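Side-chain contacts in hypothetical hydrolase (Bacteroides thetaiotaomicron, PDB 3TC9), which is of unknown activity but is probably an auxiliary nutrient-binding protein, built from an immunoglobulin-like domain followed by a six-bladed beta-propeller: residues K16-S21 and L82-D87; K47-V50 and Q55-K58. All coordinates share one frame; numbering follows the deposited sequence.

Both contacts lie in the N-terminal immunoglobulin-like IPT/TIG domain, well away from the centre of the chain. Near the N terminus, 16-21 leads into strand 19-28. The chain reaches strand 48-52, turns within a few residues, and returns along strand 55-62. Interaction 2 closes this short hairpin. The chain then runs on to strand 80-85, where interaction 1 brings 82-87 back against 16-21. Interaction 2 is therefore nested inside the long loop closed by interaction 1. The two are neighbours in space: strands 48-52 and 80-85 lie side by side, with Lys49 probably bonded through its backbone N to Ser83 O. Interaction 1 is apolar packing; interaction 2 is chiefly polar.

Interaction 1 of 2, residues K16-S21 and L82-D87; sequences KPVVIS and LSILND
In the immunoglobulin-like beta-sandwich of the IPT/TIG domain, Val18 and Ile20 face Leu82 and Ile84 across the apolar interior. The first pair comes from the start of strand 19-28 and the residue before it. The second pair lies on strand 80-85. The two backbones do not pair here. The CA atoms of Val18 and Ile84 are 8.0 Å apart, and no hydrogen bond crosses the contact. Side chains alone fill the gap. The alternate residues Val19 and Ser83 turn the other way.

Val18 makes two of the three residue contacts. Its CG1 branch meets Leu82 CD2 at 3.6 Å, and the two side chains cross at about a right angle. Both methyls of Val18 also touch the same atom of Ile84. CG2 approaches Ile84 CG1 at 3.8 Å, and CG1 comes nearly as close, so both prongs of the valine fork face that methylene from one side. Ile84 is folded at its second torsion (chi2 -57°). Its methylene meets the valine, while its CD1 turns to pack near Ile48 on the adjoining strand 48-52.

Other side chains join this apolar cluster. Phe12 touches both Val18 and Ile84, and Leu36 of strand 33-39 touches both Ile20 and Leu82. On strand 91-96, Ala93 meets Val18, and Thr95 meets Ile20 and Leu82.

Ile20 reaches Leu82 by its extended arm. With CD1 nearly anti to CA (chi2 157°), the terminal methyl projects across the gap. It touches the root of the leucine side chain and not its branches: Ile20 CD1 lies 3.8 Å from Leu82 CB.

Interaction 2 of 2, residues K47-V50 and Q55-K58; sequences KIKV and QDSK
Val50 and Ser57 face each other with side chains on the same side of a beta hairpin, while Lys49 and Asp56 meet on the other side of it. The valine presents its CG1 methyl to the serine methylene: Val50 CG1 lies 4.0 Å from Ser57 CB. The serine hydroxyl is not used here. It bonds to the backbone O of Val70.

Lys49 and Asp56 cross at about a right angle. The touching atoms are the lysine methylene CG and the carboxylate oxygen OD1 of Asp56, 3.9 Å apart. This is not a salt bridge. Lys49 bends at its third torsion (chi3 91°), and its NZ stays 6.7 Å from Asp56 OD1. The ammonium pairs with Glu91 instead.

One direct backbone bond joins the segments. Ser57 N donates to Val50 O at 2.9 Å, and it is nearly straight at 165°. The donor is tilted out of the carbonyl plane. Val50 N does not return a bond to Ser57 O. A water stands between them, accepting from Val50 N at 2.8 Å and lying 2.6 Å from Ser57 O. Asp56 OD1, 3.1 Å from the same water, is another possible acceptor. The water has more acceptors in reach than protons to give, so they probably share them. It thereby links the backbone of Val50 to 55-58. The short segments 48-50 and 55-57 run at 131° to each other, well off antiparallel.

The hairpin lies within the IPT/TIG domain. Strand 80-85 flanks 48-52 on its other edge, with a backbone bond between Lys47 and Leu85. Strand 66-70 flanks 55-62, and its Cys69 packs against both Val50 and Ser57.

Interaction 1 of 2, residues K16-S21 and L82-D87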
loop_
_atom_site.group_PDB
_atom_site.type_symbol
_atom_site.label_atom_id
_atom_site.label_comp_id
_atom_site.label_asym_id
_atom_site.label_seq_id
_atom_site.Cartn_x
_atom_site.Cartn_y
_atom_site.Cartn_z
ATOM N N LYS B 16 25.746 -42.983 -18.329
ATOM C CA LYS B 16 24.304 -42.974 -18.122
ATOM C C LYS B 16 23.830 -41.530 -18.015
ATOM O O LYS B 16 24.608 -40.686 -17.578
ATOM C CB LYS B 16 23.906 -43.786 -16.868
ATOM C CG LYS B 16 23.893 -45.269 -17.116
ATOM C CD LYS B 16 23.736 -46.005 -15.808
ATOM C CE LYS B 16 23.837 -47.508 -15.950
ATOM N NZ LYS B 16 23.743 -48.175 -14.624
ATOM N N PRO B 17 22.564 -41.219 -18.396
ATOM C CA PRO B 17 22.070 -39.823 -18.277
ATOM C C PRO B 17 21.974 -39.298 -16.857
ATOM O O PRO B 17 21.809 -40.063 -15.911
ATOM C CB PRO B 17 20.631 -39.886 -18.850
ATOM C CG PRO B 17 20.289 -41.296 -18.895
ATOM C CD PRO B 17 21.549 -42.104 -18.998
ATOM N N VAL B 18 21.993 -37.978 -16.731
ATOM C CA VAL B 18 21.762 -37.279 -15.484
ATOM C C VAL B 18 20.454 -36.561 -15.673
ATOM O O VAL B 18 20.288 -35.910 -16.694
ATOM C CB VAL B 18 22.900 -36.324 -15.072
ATOM C CG1 VAL B 18 22.673 -35.759 -13.667
ATOM C CG2 VAL B 18 24.242 -37.036 -15.147
ATOM N N VAL B 19 19.498 -36.726 -14.767
ATOM C CA VAL B 19 18.187 -36.063 -14.911
ATOM C C VAL B 19 17.620 -35.693 -13.551
ATOM O O VAL B 19 17.969 -36.312 -12.550
ATOM C CB VAL B 19 17.123 -36.871 -15.733
ATOM C CG1 VAL B 19 17.452 -36.906 -17.221
ATOM C CG2 VAL B 19 16.926 -38.277 -15.185
ATOM N N ILE B 20 16.743 -34.684 -13.532
ATOM C CA ILE B 20 16.008 -34.246 -12.334
ATOM C C ILE B 20 14.573 -34.726 -12.525
ATOM O O ILE B 20 14.016 -34.490 -13.589
ATOM C CB ILE B 20 16.104 -32.716 -12.067
ATOM C CG1 ILE B 20 17.563 -32.273 -11.775
ATOM C CG2 ILE B 20 15.165 -32.304 -10.944
ATOM C CD1 ILE B 20 17.817 -30.770 -12.048
ATOM N N SER B 21 14.032 -35.480 -11.547
ATOM C CA SER B 21 12.668 -35.996 -11.577
ATOM C C SER B 21 11.734 -35.073 -10.779
ATOM O O SER B 21 10.589 -34.885 -11.182
ATOM C CB SER B 21 12.598 -37.429 -11.057
ATOM O OG SER B 21 13.013 -37.549 -9.710
ATOM N N LEU B 82 21.332 -28.257 -13.482
ATOM C CA LEU B 82 22.298 -29.123 -12.795
ATOM C C LEU B 82 23.351 -29.620 -13.809
ATOM O O LEU B 82 23.003 -30.047 -14.912
ATOM C CB LEU B 82 21.607 -30.315 -12.094
ATOM C CG LEU B 82 22.505 -31.321 -11.348
ATOM C CD1 LEU B 82 21.745 -31.993 -10.257
ATOM C CD2 LEU B 82 23.026 -32.412 -12.278
ATOM N N SER B 83 24.619 -29.581 -13.408
ATOM C CA SER B 83 25.734 -30.076 -14.201
ATOM C C SER B 83 26.591 -30.957 -13.353
ATOM O O SER B 83 26.816 -30.650 -12.174
ATOM C CB SER B 83 26.583 -28.921 -14.737
ATOM O OG SER B 83 25.977 -28.266 -15.834
ATOM N N ILE B 84 27.060 -32.046 -13.943
ATOM C CA ILE B 84 28.067 -32.923 -13.344
ATOM C C ILE B 84 29.397 -32.465 -13.985
ATOM O O ILE B 84 29.466 -32.186 -15.197
ATOM C CB ILE B 84 27.779 -34.458 -13.491
ATOM C CG1 ILE B 84 26.408 -34.856 -12.897
ATOM C CG2 ILE B 84 28.912 -35.320 -12.901
ATOM C CD1 ILE B 84 26.097 -34.533 -11.415
ATOM N N LEU B 85 30.403 -32.295 -13.158
ATOM C CA LEU B 85 31.717 -31.807 -13.600
ATOM C C LEU B 85 32.776 -32.876 -13.534
ATOM O O LEU B 85 32.599 -33.895 -12.873
ATOM C CB LEU B 85 32.162 -30.620 -12.703
ATOM C CG LEU B 85 31.110 -29.567 -12.362
ATOM C CD1 LEU B 85 31.606 -28.687 -11.261
ATOM C CD2 LEU B 85 30.767 -28.709 -13.580
ATOM N N ASN B 86 33.895 -32.626 -14.211
ATOM C CA ASN B 86 35.083 -33.454 -14.151
ATOM C C ASN B 86 36.007 -32.839 -13.068
ATOM O O ASN B 86 35.605 -31.872 -12.410
ATOM C CB ASN B 86 35.759 -33.578 -15.554
ATOM C CG ASN B 86 36.308 -32.310 -16.179
ATOM O OD1 ASN B 86 36.518 -31.273 -15.536
ATOM N ND2 ASN B 86 36.656 -32.404 -17.448
ATOM N N ASP B 87 37.210 -33.396 -12.868
ATOM C CA ASP B 87 38.168 -32.937 -11.841
ATOM C C ASP B 87 38.594 -31.479 -12.037
ATOM O O ASP B 87 38.849 -30.773 -11.058
ATOM C CB ASP B 87 39.425 -33.818 -11.835
ATOM C CG ASP B 87 39.231 -35.289 -11.487
ATOM O OD1 ASP B 87 38.174 -35.635 -10.917
ATOM O OD2 ASP B 87 40.142 -36.096 -11.789
#

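Interaction 2 of 2, residues K47-V50 and Q55-K58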
loop_
_atom_site.group_PDB
_atom_site.type_symbol
_atom_site.label_atom_id
_atom_site.label_comp_id
_atom_site.label_asym_id
_atom_site.label_seq_id
_atom_site.Cartn_x
_atom_site.Cartn_y
_atom_site.Cartn_z
ATOM N N LYS B 47 31.738 -32.360 -7.500
ATOM C CA LYS B 47 31.550 -32.508 -8.939
ATOM C C LYS B 47 30.122 -32.214 -9.358
ATOM O O LYS B 47 29.758 -32.503 -10.486
ATOM C CB LYS B 47 31.983 -33.906 -9.376
ATOM C CG LYS B 47 33.476 -34.109 -9.245
ATOM C CD LYS B 47 33.808 -35.541 -9.456
ATOM C CE LYS B 47 35.231 -35.688 -9.882
ATOM N NZ LYS B 47 35.587 -37.119 -10.108
ATOM N N ILE B 48 29.332 -31.623 -8.478
ATOM C CA ILE B 48 27.937 -31.244 -8.766
ATOM C C ILE B 48 27.815 -29.726 -8.744
ATOM O O ILE B 48 28.229 -29.089 -7.779
ATOM C CB ILE B 48 26.879 -31.895 -7.838
ATOM C CG1 ILE B 48 27.137 -33.421 -7.653
ATOM C CG2 ILE B 48 25.464 -31.623 -8.367
ATOM C CD1 ILE B 48 26.244 -34.085 -6.618
ATOM N N LYS B 49 27.238 -29.164 -9.812
ATOM C CA LYS B 49 26.975 -27.729 -9.909
ATOM C C LYS B 49 25.483 -27.508 -10.115
ATOM O O LYS B 49 24.934 -27.928 -11.138
ATOM C CB LYS B 49 27.791 -27.075 -11.042
ATOM C CG LYS B 49 27.485 -25.595 -11.247
ATOM C CD LYS B 49 28.513 -24.894 -12.123
ATOM C CE LYS B 49 28.154 -24.911 -13.598
ATOM N NZ LYS B 49 29.372 -24.746 -14.444
ATOM N N VAL B 50 24.829 -26.853 -9.139
ATOM C CA VAL B 50 23.416 -26.483 -9.278
ATOM C C VAL B 50 23.336 -24.944 -9.455
ATOM O O VAL B 50 23.988 -24.194 -8.744
ATOM C CB VAL B 50 22.550 -27.014 -8.103
ATOM C CG1 VAL B 50 21.091 -26.563 -8.229
ATOM C CG2 VAL B 50 22.638 -28.539 -8.012
ATOM N N GLN B 55 21.974 -18.215 -10.640
ATOM C CA GLN B 55 22.872 -18.087 -9.513
ATOM C C GLN B 55 23.325 -19.445 -8.990
ATOM O O GLN B 55 22.502 -20.354 -8.885
ATOM C CB GLN B 55 22.177 -17.330 -8.352
ATOM C CG GLN B 55 21.623 -15.947 -8.684
ATOM C CD GLN B 55 22.665 -14.941 -9.083
ATOM O OE1 GLN B 55 23.596 -14.642 -8.334
ATOM N NE2 GLN B 55 22.458 -14.326 -10.224
ATOM N N ASP B 56 24.614 -19.543 -8.589
ATOM C CA ASP B 56 25.200 -20.758 -8.013
ATOM C C ASP B 56 24.576 -21.081 -6.664
ATOM O O ASP B 56 24.525 -20.238 -5.775
ATOM C CB ASP B 56 26.728 -20.662 -7.870
ATOM C CG ASP B 56 27.364 -22.015 -7.514
ATOM O OD1 ASP B 56 27.282 -22.968 -8.358
ATOM O OD2 ASP B 56 27.899 -22.142 -6.383
ATOM N N SER B 57 24.113 -22.318 -6.535
ATOM C CA SER B 57 23.450 -22.900 -5.371
ATOM C C SER B 57 24.373 -23.963 -4.779
ATOM O O SER B 57 24.707 -24.922 -5.473
ATOM C CB SER B 57 22.113 -23.504 -5.807
ATOM O OG SER B 57 21.437 -24.153 -4.745
ATOM N N LYS B 58 24.835 -23.770 -3.524
ATOM C CA LYS B 58 25.768 -24.693 -2.871
ATOM C C LYS B 58 25.088 -26.040 -2.535
ATOM O O LYS B 58 24.040 -26.069 -1.884
ATOM C CB LYS B 58 26.356 -24.054 -1.607
ATOM C CG LYS B 58 27.037 -22.690 -1.838
ATOM C CD LYS B 58 28.421 -22.638 -1.208
ATOM C CE LYS B 58 29.067 -21.277 -1.280
ATOM N NZ LYS B 58 30.245 -21.196 -0.367
HETATM O O HOH W 1 26.542 -25.737 -7.194
#